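Local coordinates for putative tetR family transcription regulator (Shewanella loihica, PDB 3PPB), which probably binds DNA through an N-terminal helix-turn-helix and regulates transcription as a TetR-type regulator, at the interface of chains A and B. Coordinates in Å, arbitrary orientation; residue numbers count along the deposited sequence, not the author numbering. Chains: chain A/B, putative tetR family transcription regulator.

Contact 1: the interface of chains A and B. Residues chain A 148, 160, 186-187, 190-195; chain B 148, 160, 186-187, 190-193, 195.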
# COMPACT_ATOMS: atom_id res chain seq x y z
N TYR A 148 9.03 7.20 18.37
CA TYR A 148 8.04 7.91 17.54
C TYR A 148 6.65 7.44 17.99
O TYR A 148 6.61 6.41 18.67
CB TYR A 148 8.27 7.63 16.05
CG TYR A 148 9.71 7.78 15.57
CD1 TYR A 148 10.44 8.93 15.83
CD2 TYR A 148 10.31 6.79 14.80
CE1 TYR A 148 11.76 9.08 15.39
CE2 TYR A 148 11.61 6.93 14.32
CZ TYR A 148 12.34 8.08 14.63
OH TYR A 148 13.64 8.20 14.20
N GLN A 160 6.16 -0.79 4.83
CA GLN A 160 7.43 -1.35 4.38
C GLN A 160 7.27 -2.80 4.00
O GLN A 160 7.88 -3.24 3.03
CB GLN A 160 8.54 -1.17 5.41
CG GLN A 160 8.90 0.31 5.59
CD GLN A 160 10.13 0.47 6.40
OE1 GLN A 160 10.11 0.32 7.63
NE2 GLN A 160 11.24 0.75 5.73
N ALA A 186 17.28 -4.34 6.26
CA ALA A 186 18.02 -3.13 6.64
C ALA A 186 17.11 -1.89 6.54
O ALA A 186 17.08 -1.10 7.48
CB ALA A 186 19.26 -2.97 5.77
N LEU A 187 16.31 -1.78 5.45
CA LEU A 187 15.38 -0.65 5.27
C LEU A 187 14.34 -0.69 6.37
O LEU A 187 14.04 0.35 6.93
CB LEU A 187 14.70 -0.66 3.89
CG LEU A 187 15.59 -0.24 2.70
CD1 LEU A 187 15.13 -0.89 1.43
CD2 LEU A 187 15.68 1.29 2.53
N ASN A 190 16.30 -0.06 10.04
CA ASN A 190 16.88 1.29 10.12
C ASN A 190 15.84 2.39 10.17
O ASN A 190 16.13 3.46 10.71
CB ASN A 190 17.89 1.52 9.01
CG ASN A 190 19.13 0.71 9.22
OD1 ASN A 190 19.36 0.16 10.30
ND2 ASN A 190 19.95 0.58 8.20
N ALA A 191 14.62 2.14 9.67
CA ALA A 191 13.56 3.16 9.80
C ALA A 191 13.25 3.39 11.27
O ALA A 191 13.07 4.53 11.67
CB ALA A 191 12.28 2.70 9.08
N MSE A 192 13.22 2.31 12.07
CA MSE A 192 12.86 2.27 13.49
C MSE A 192 13.99 2.49 14.48
O MSE A 192 13.74 2.91 15.60
CB MSE A 192 12.31 0.88 13.85
CG MSE A 192 11.09 0.43 13.06
SE MSE A 192 10.34 -1.10 13.97
CE MSE A 192 11.67 -2.47 13.50
N ALA A 193 15.22 2.03 14.14
CA ALA A 193 16.34 2.04 15.08
C ALA A 193 16.72 3.45 15.52
O ALA A 193 16.60 4.39 14.73
CB ALA A 193 17.55 1.33 14.47
N VAL A 194 17.19 3.59 16.79
CA VAL A 194 17.67 4.86 17.36
C VAL A 194 18.89 5.34 16.57
O VAL A 194 19.73 4.51 16.16
CB VAL A 194 18.04 4.81 18.87
CG1 VAL A 194 16.83 4.83 19.77
CG2 VAL A 194 18.96 3.64 19.19
N ARG A 195 19.03 6.66 16.43
CA ARG A 195 20.18 7.31 15.78
C ARG A 195 20.74 8.39 16.71
O ARG A 195 19.94 8.96 17.48
CB ARG A 195 19.78 7.91 14.44
CG ARG A 195 19.74 6.84 13.34
CD ARG A 195 19.91 7.42 11.95
NE ARG A 195 21.26 7.95 11.74
CZ ARG A 195 22.10 7.51 10.81
NH1 ARG A 195 21.74 6.55 9.96
NH2 ARG A 195 23.32 8.03 10.72
OXT ARG A 195 21.98 8.63 16.69
N TYR B 148 21.79 0.13 -1.01
CA TYR B 148 20.89 -0.98 -1.24
C TYR B 148 20.45 -0.89 -2.71
O TYR B 148 20.63 0.19 -3.27
CB TYR B 148 19.65 -0.91 -0.31
CG TYR B 148 19.92 -0.64 1.15
CD1 TYR B 148 20.85 -1.40 1.85
CD2 TYR B 148 19.21 0.33 1.84
CE1 TYR B 148 21.12 -1.14 3.20
CE2 TYR B 148 19.41 0.55 3.20
CZ TYR B 148 20.38 -0.18 3.88
OH TYR B 148 20.62 0.08 5.21
N GLN B 160 6.38 3.70 2.40
CA GLN B 160 6.41 4.58 3.58
C GLN B 160 5.51 5.77 3.37
O GLN B 160 4.85 6.19 4.32
CB GLN B 160 7.82 5.02 3.94
CG GLN B 160 8.65 3.83 4.44
CD GLN B 160 9.94 4.31 5.03
OE1 GLN B 160 10.86 4.69 4.31
NE2 GLN B 160 10.01 4.33 6.36
N ALA B 186 11.40 11.24 9.97
CA ALA B 186 12.49 10.49 10.61
C ALA B 186 12.44 9.02 10.18
O ALA B 186 13.47 8.48 9.78
CB ALA B 186 12.41 10.61 12.12
N LEU B 187 11.22 8.41 10.15
CA LEU B 187 11.06 7.01 9.72
C LEU B 187 11.45 6.88 8.26
O LEU B 187 12.12 5.93 7.90
CB LEU B 187 9.62 6.51 9.91
CG LEU B 187 9.16 6.23 11.35
CD1 LEU B 187 7.67 6.39 11.47
CD2 LEU B 187 9.66 4.85 11.87
N ASN B 190 15.56 7.73 7.97
CA ASN B 190 16.38 6.73 8.66
C ASN B 190 16.35 5.37 7.99
O ASN B 190 17.31 4.61 8.14
CB ASN B 190 16.01 6.62 10.12
CG ASN B 190 16.46 7.86 10.88
OD1 ASN B 190 17.25 8.66 10.37
ND2 ASN B 190 15.96 8.07 12.07
N ALA B 191 15.26 5.05 7.23
CA ALA B 191 15.26 3.79 6.47
C ALA B 191 16.40 3.78 5.46
O ALA B 191 17.07 2.77 5.34
CB ALA B 191 13.92 3.60 5.75
N MSE B 192 16.64 4.91 4.80
CA MSE B 192 17.63 5.11 3.72
C MSE B 192 19.03 5.49 4.14
O MSE B 192 19.97 5.22 3.40
CB MSE B 192 17.17 6.28 2.82
CG MSE B 192 15.82 6.09 2.16
SE MSE B 192 15.63 7.38 0.73
CE MSE B 192 15.39 9.01 1.82
N ALA B 193 19.16 6.28 5.24
CA ALA B 193 20.45 6.85 5.65
C ALA B 193 21.48 5.79 6.00
O ALA B 193 21.12 4.74 6.51
CB ALA B 193 20.26 7.78 6.84
N ARG B 195 24.48 3.79 7.93
CA ARG B 195 24.72 3.41 9.33
C ARG B 195 26.13 2.84 9.48
O ARG B 195 26.66 2.31 8.48
CB ARG B 195 23.65 2.44 9.84
CG ARG B 195 22.36 3.18 10.21
CD ARG B 195 21.51 2.47 11.23
NE ARG B 195 22.13 2.46 12.55
CZ ARG B 195 21.54 2.93 13.64
NH1 ARG B 195 20.32 3.43 13.57
NH2 ARG B 195 22.17 2.88 14.80
OXT ARG B 195 26.73 3.00 10.57
O HOH W 1 14.72 5.95 13.18
O HOH W 2 19.73 2.40 6.08
O HOH W 3 19.84 4.95 8.92
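A:Ala186 to A:Met192 keep helical backbone angles to the end of helix 178-192, and A:Ala193 and A:Val194 then turn to an extended backbone. The same stretch of chain B crosses it about the two-fold axis. The helices pack closely, A:Ala191 CA lying 3.8 Å from B:Ala191 CA. A:Tyr148 has CG anti to its carbonyl carbon (chi1 -48°). Its ring slides past B:Leu187 in the opposite direction, and CD2 meets B:Leu187 CD2 at 3.6 Å. The phenol OH reaches B:Asn190 ND2 at 3.2 Å, a hydrogen bond with the ring and amide planes 35° apart. Water 1 sits at the ring edge and links this OH to the carbonyl oxygens of A:Ala191 and A:Ala193. It also takes B:Asn190 ND2, at 2.7 Å, so the amide is tied to the phenol twice. A:Gln160 and B:Gln160 stack their amides, planes 11° apart. Each NE2 bonds the Leu187 O of its own chain from above the carbonyl plane. B:Arg195, poorly ordered, points NH1 and NH2 end-on at A:Val194 O. The site lies where the last helices and C-terminal tails of both subunits meet, at the end of the interface far from the N-terminal helices.

Contact 2: the interface of chains A and B. Residues chain A 105, 108-109, 162-163, 166, 170; chain B 112-114, 121, 155.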
# COMPACT_ATOMS: atom_id res chain seq x y z
N ALA A 105 -1.80 -11.12 -2.52
CA ALA A 105 -2.41 -10.16 -3.46
C ALA A 105 -3.64 -9.48 -2.79
O ALA A 105 -3.84 -8.29 -2.97
CB ALA A 105 -2.83 -10.88 -4.74
N GLN A 108 -2.29 -6.81 -0.49
CA GLN A 108 -1.84 -5.70 -1.32
C GLN A 108 -3.08 -4.87 -1.75
O GLN A 108 -3.06 -3.65 -1.67
CB GLN A 108 -1.05 -6.27 -2.51
CG GLN A 108 0.06 -5.41 -3.05
CD GLN A 108 1.13 -4.98 -2.06
OE1 GLN A 108 1.04 -3.92 -1.48
NE2 GLN A 108 2.21 -5.75 -1.93
N LEU A 109 -4.17 -5.53 -2.07
CA LEU A 109 -5.36 -4.79 -2.47
C LEU A 109 -6.17 -4.19 -1.32
O LEU A 109 -6.76 -3.13 -1.52
CB LEU A 109 -6.29 -5.71 -3.28
CG LEU A 109 -5.82 -6.13 -4.67
CD1 LEU A 109 -6.53 -7.40 -5.10
CD2 LEU A 109 -6.04 -5.01 -5.68
N LEU A 162 4.47 -4.12 2.76
CA LEU A 162 3.76 -4.11 1.48
C LEU A 162 4.67 -3.69 0.34
O LEU A 162 4.54 -4.22 -0.76
CB LEU A 162 2.51 -3.22 1.54
CG LEU A 162 1.36 -3.74 2.44
CD1 LEU A 162 0.29 -2.71 2.55
CD2 LEU A 162 0.79 -5.06 1.92
N ALA A 163 5.62 -2.79 0.61
CA ALA A 163 6.59 -2.34 -0.40
C ALA A 163 7.55 -3.48 -0.75
O ALA A 163 7.81 -3.70 -1.93
CB ALA A 163 7.35 -1.13 0.11
N ARG A 166 5.68 -6.25 -2.66
CA ARG A 166 5.40 -5.77 -4.01
C ARG A 166 6.65 -6.00 -4.86
O ARG A 166 6.58 -6.60 -5.92
CB ARG A 166 5.05 -4.25 -3.98
CG ARG A 166 5.03 -3.50 -5.35
CD ARG A 166 3.74 -3.74 -6.11
NE ARG A 166 3.71 -5.07 -6.72
CZ ARG A 166 2.76 -5.98 -6.51
NH1 ARG A 166 1.72 -5.70 -5.75
NH2 ARG A 166 2.85 -7.17 -7.09
N ASP A 170 7.14 -8.67 -7.90
CA ASP A 170 7.48 -8.11 -9.22
C ASP A 170 8.80 -8.68 -9.74
O ASP A 170 8.98 -8.78 -10.96
CB ASP A 170 7.62 -6.57 -9.15
CG ASP A 170 6.35 -5.77 -8.96
OD1 ASP A 170 5.24 -6.37 -9.02
OD2 ASP A 170 6.45 -4.53 -8.74
N MSE B 112 0.03 0.55 -5.85
CA MSE B 112 0.86 -0.61 -5.59
C MSE B 112 0.10 -1.91 -5.72
O MSE B 112 0.57 -2.97 -5.28
CB MSE B 112 1.44 -0.47 -4.18
CG MSE B 112 2.91 -0.70 -4.14
SE MSE B 112 3.71 -0.23 -2.47
CE MSE B 112 2.54 -1.17 -1.33
N SER B 113 -1.06 -1.83 -6.37
CA SER B 113 -1.97 -2.94 -6.54
C SER B 113 -1.70 -3.72 -7.83
O SER B 113 -1.23 -3.14 -8.81
CB SER B 113 -3.41 -2.43 -6.53
OG SER B 113 -3.82 -1.94 -7.80
N PRO B 114 -2.10 -5.01 -7.86
CA PRO B 114 -1.97 -5.79 -9.12
C PRO B 114 -2.94 -5.33 -10.23
O PRO B 114 -2.88 -5.89 -11.33
CB PRO B 114 -2.31 -7.23 -8.69
CG PRO B 114 -2.35 -7.23 -7.17
CD PRO B 114 -2.70 -5.83 -6.78
N ARG B 121 2.94 0.97 -14.27
CA ARG B 121 3.47 1.27 -12.93
C ARG B 121 4.98 1.64 -13.06
O ARG B 121 5.44 2.53 -12.35
CB ARG B 121 3.25 0.10 -11.96
CG ARG B 121 1.80 -0.07 -11.50
CD ARG B 121 1.60 -1.00 -10.30
NE ARG B 121 1.85 -2.42 -10.61
CZ ARG B 121 2.90 -3.12 -10.18
NH1 ARG B 121 3.83 -2.54 -9.41
NH2 ARG B 121 3.04 -4.39 -10.52
N ASP B 155 10.70 1.56 -4.06
CA ASP B 155 9.45 0.91 -3.60
C ASP B 155 9.24 1.19 -2.11
O ASP B 155 8.13 1.42 -1.67
CB ASP B 155 9.50 -0.61 -3.82
CG ASP B 155 9.19 -1.05 -5.24
OD1 ASP B 155 8.82 -0.19 -6.07
OD2 ASP B 155 9.34 -2.24 -5.53
O HOH W 4 9.02 -2.79 -8.31
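A:Asp170 OD1, a carboxylate oxygen, is gripped by two firm bonds from A:Arg166 and a weak one from B:Arg121. A:Arg166 comes side-on within its own chain. Its NE lies 3.1 Å from A:Asp170 OD1, and its NH2 binds the same atom, both from above the carboxylate plane. B:Arg121 meets the carboxylate tip to tip from across the interface. Its NH2 is 3.3 Å from A:Asp170 OD1 in a salt bridge, while NH1 bonds OD2 weakly. The shared carboxylate would help to offset the repulsion between the two guanidinium groups, whose planes are 61° apart. Water 4 joins A:Asp170 OD2 to B:Asp155 OD2. A:Arg166 starts with CG anti to the backbone N (chi1 166°) and bends at chi2 and chi3. This turns NH1 to the backbone carbonyl of B:Met112, 3.0 Å from its O. The alkyl part of the arginine slides past the selenomethionine, with CD 3.7 Å from B:Met112 CG. With an alanine in place of A:Arg166, the hold on the B:Met112 carbonyl would be lost, which would probably loosen that loop and leave A:Asp170 less firmly placed for B:Arg121. The selenomethionine tip, CE, packs 3.5 Å from A:Leu162 CB. A:Gln108 NE2 bonds A:Leu162 O on a lone pair, tying helix 101-110 to helix 150-170. A:Leu109 CD2 rests 3.6 Å from B:Pro114 CD. The site thus fastens the 112-114 loop of one subunit to two helices of the other, and probably helps to hold the dimer.

Contact 3: the interface of chains A and B. Residues chain A 160, 163, 167, 180, 183-184, 187; chain B 148-149, 151-153, 156.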
# COMPACT_ATOMS: atom_id res chain seq x y z
N GLN A 160 6.16 -0.79 4.83
CA GLN A 160 7.43 -1.35 4.38
C GLN A 160 7.27 -2.80 4.00
O GLN A 160 7.88 -3.24 3.03
CB GLN A 160 8.54 -1.17 5.41
CG GLN A 160 8.90 0.31 5.59
CD GLN A 160 10.13 0.47 6.40
OE1 GLN A 160 10.11 0.32 7.63
NE2 GLN A 160 11.24 0.75 5.73
N ALA A 163 5.62 -2.79 0.61
CA ALA A 163 6.59 -2.34 -0.40
C ALA A 163 7.55 -3.48 -0.75
O ALA A 163 7.81 -3.70 -1.93
CB ALA A 163 7.35 -1.13 0.11
N TYR A 167 7.81 -5.57 -4.33
CA TYR A 167 9.13 -5.70 -4.95
C TYR A 167 9.46 -7.16 -5.27
O TYR A 167 9.86 -7.46 -6.40
CB TYR A 167 10.20 -5.09 -4.02
CG TYR A 167 11.61 -5.10 -4.57
CD1 TYR A 167 12.01 -4.19 -5.55
CD2 TYR A 167 12.54 -6.04 -4.14
CE1 TYR A 167 13.30 -4.20 -6.06
CE2 TYR A 167 13.83 -6.06 -4.65
CZ TYR A 167 14.22 -5.11 -5.59
OH TYR A 167 15.51 -5.09 -6.07
N GLU A 180 19.62 -8.92 -1.69
CA GLU A 180 18.31 -8.25 -1.82
C GLU A 180 17.52 -8.44 -0.55
O GLU A 180 16.95 -7.48 -0.06
CB GLU A 180 17.52 -8.80 -3.02
CG GLU A 180 18.21 -8.59 -4.37
CD GLU A 180 17.97 -7.26 -5.05
OE1 GLU A 180 17.01 -6.55 -4.67
OE2 GLU A 180 18.74 -6.92 -5.98
N ALA A 183 19.04 -6.36 2.29
CA ALA A 183 18.74 -4.94 2.08
C ALA A 183 17.33 -4.62 2.52
O ALA A 183 17.12 -3.59 3.16
CB ALA A 183 18.95 -4.57 0.61
N SER A 184 16.37 -5.53 2.27
CA SER A 184 14.96 -5.32 2.67
C SER A 184 14.84 -5.25 4.18
O SER A 184 14.15 -4.37 4.66
CB SER A 184 14.02 -6.38 2.08
OG SER A 184 14.07 -7.61 2.78
N LEU A 187 16.31 -1.78 5.45
CA LEU A 187 15.38 -0.65 5.27
C LEU A 187 14.34 -0.69 6.37
O LEU A 187 14.04 0.35 6.93
CB LEU A 187 14.70 -0.66 3.89
CG LEU A 187 15.59 -0.24 2.70
CD1 LEU A 187 15.13 -0.89 1.43
CD2 LEU A 187 15.68 1.29 2.53
N TYR B 148 21.79 0.13 -1.01
CA TYR B 148 20.89 -0.98 -1.24
C TYR B 148 20.45 -0.89 -2.71
O TYR B 148 20.63 0.19 -3.27
CB TYR B 148 19.65 -0.91 -0.31
CG TYR B 148 19.92 -0.64 1.15
CD1 TYR B 148 20.85 -1.40 1.85
CD2 TYR B 148 19.21 0.33 1.84
CE1 TYR B 148 21.12 -1.14 3.20
CE2 TYR B 148 19.41 0.55 3.20
CZ TYR B 148 20.38 -0.18 3.88
OH TYR B 148 20.62 0.08 5.21
N PRO B 149 19.84 -1.92 -3.35
CA PRO B 149 19.35 -1.73 -4.74
C PRO B 149 18.37 -0.55 -4.77
O PRO B 149 17.51 -0.47 -3.90
CB PRO B 149 18.69 -3.08 -5.04
CG PRO B 149 19.50 -4.06 -4.19
CD PRO B 149 19.58 -3.30 -2.89
N GLU B 151 15.88 0.26 -6.84
CA GLU B 151 14.47 -0.03 -7.08
C GLU B 151 13.78 -0.48 -5.79
O GLU B 151 12.64 -0.11 -5.56
CB GLU B 151 14.27 -1.05 -8.19
CG GLU B 151 12.87 -0.99 -8.78
CD GLU B 151 12.61 -1.95 -9.92
OE1 GLU B 151 13.58 -2.45 -10.53
OE2 GLU B 151 11.41 -2.20 -10.20
N LEU B 152 14.49 -1.21 -4.91
CA LEU B 152 13.95 -1.63 -3.62
C LEU B 152 13.76 -0.38 -2.75
O LEU B 152 12.76 -0.23 -2.07
CB LEU B 152 14.91 -2.65 -2.95
CG LEU B 152 14.53 -3.09 -1.49
CD1 LEU B 152 13.08 -3.62 -1.39
CD2 LEU B 152 15.52 -4.09 -0.95
N MSE B 153 14.72 0.55 -2.82
CA MSE B 153 14.65 1.78 -2.04
C MSE B 153 13.52 2.65 -2.52
O MSE B 153 12.85 3.26 -1.69
CB MSE B 153 15.98 2.55 -2.11
CG MSE B 153 17.13 1.77 -1.51
SE MSE B 153 18.83 2.74 -1.56
CE MSE B 153 18.49 3.97 -0.18
N ASN B 156 10.35 1.18 -1.34
CA ASN B 156 10.31 1.47 0.08
C ASN B 156 9.79 2.89 0.32
O ASN B 156 8.93 3.05 1.18
CB ASN B 156 11.68 1.25 0.73
CG ASN B 156 11.65 1.53 2.19
OD1 ASN B 156 11.02 0.81 3.00
ND2 ASN B 156 12.15 2.70 2.52
O HOH W 5 10.37 -1.84 2.22
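A:Tyr167 and B:Leu152 cross at about a right angle. The tyrosine CG is anti to its backbone N (chi1 -178°), and one ring face is turned to the leucine. B:Leu152 CB lies over this face toward the rim, 3.8 Å from the ring centroid of A:Tyr167, in a CH-pi contact. The phenol OH donates to A:Glu180 OE1 at 2.5 Å, which should hold the ring's position. The glutamate is bent at chi2 (-86°) and its side chain crosses B:Pro149 obliquely, the carboxylate lying against CG. A:Leu187 and B:Leu152 slide past each other in opposite directions, A:Leu187 CD1 standing 3.7 Å from B:Leu152 CG. A:Ala183 CB fills in between B:Tyr148, B:Pro149 and B:Leu152. The polar end is different. A:Gln160 and B:Asn156 lie side by side and point the same way, their amide planes 52° apart. A:Gln160 NE2 gives a nearly straight bond of 2.7 Å to B:Asn156 OD1, on a lone pair in the carbonyl plane. Water 5 joins this OD1, at 2.8 Å, to the backbone O of A:Gln160, so the asparagine oxygen is held twice. The site sits where the start of B helix 150-170, with the residues leading into it, packs against A helices 150-170 and 178-192.

Contact 1 straddles the two-fold axis, and contacts 3 and 2 follow from it along the interface. The C-alpha centres of contact 1 and contact 3 are about 12 Å apart, those of contact 3 and contact 2 about 13 Å, and those of contact 1 and contact 2 about 21 Å. Contact 3 is therefore the middle piece. It shares A:Gln160, A:Leu187 and B:Tyr148 with contact 1, and A:Ala163 with contact 2. Helix 150-170 serves all three. Contacts 2 and 3 each recur with the chains exchanged, while contact 1 already holds both halves. TetR-family proteins are typically dimers built on such helices, so this assembly is plausibly the functional one.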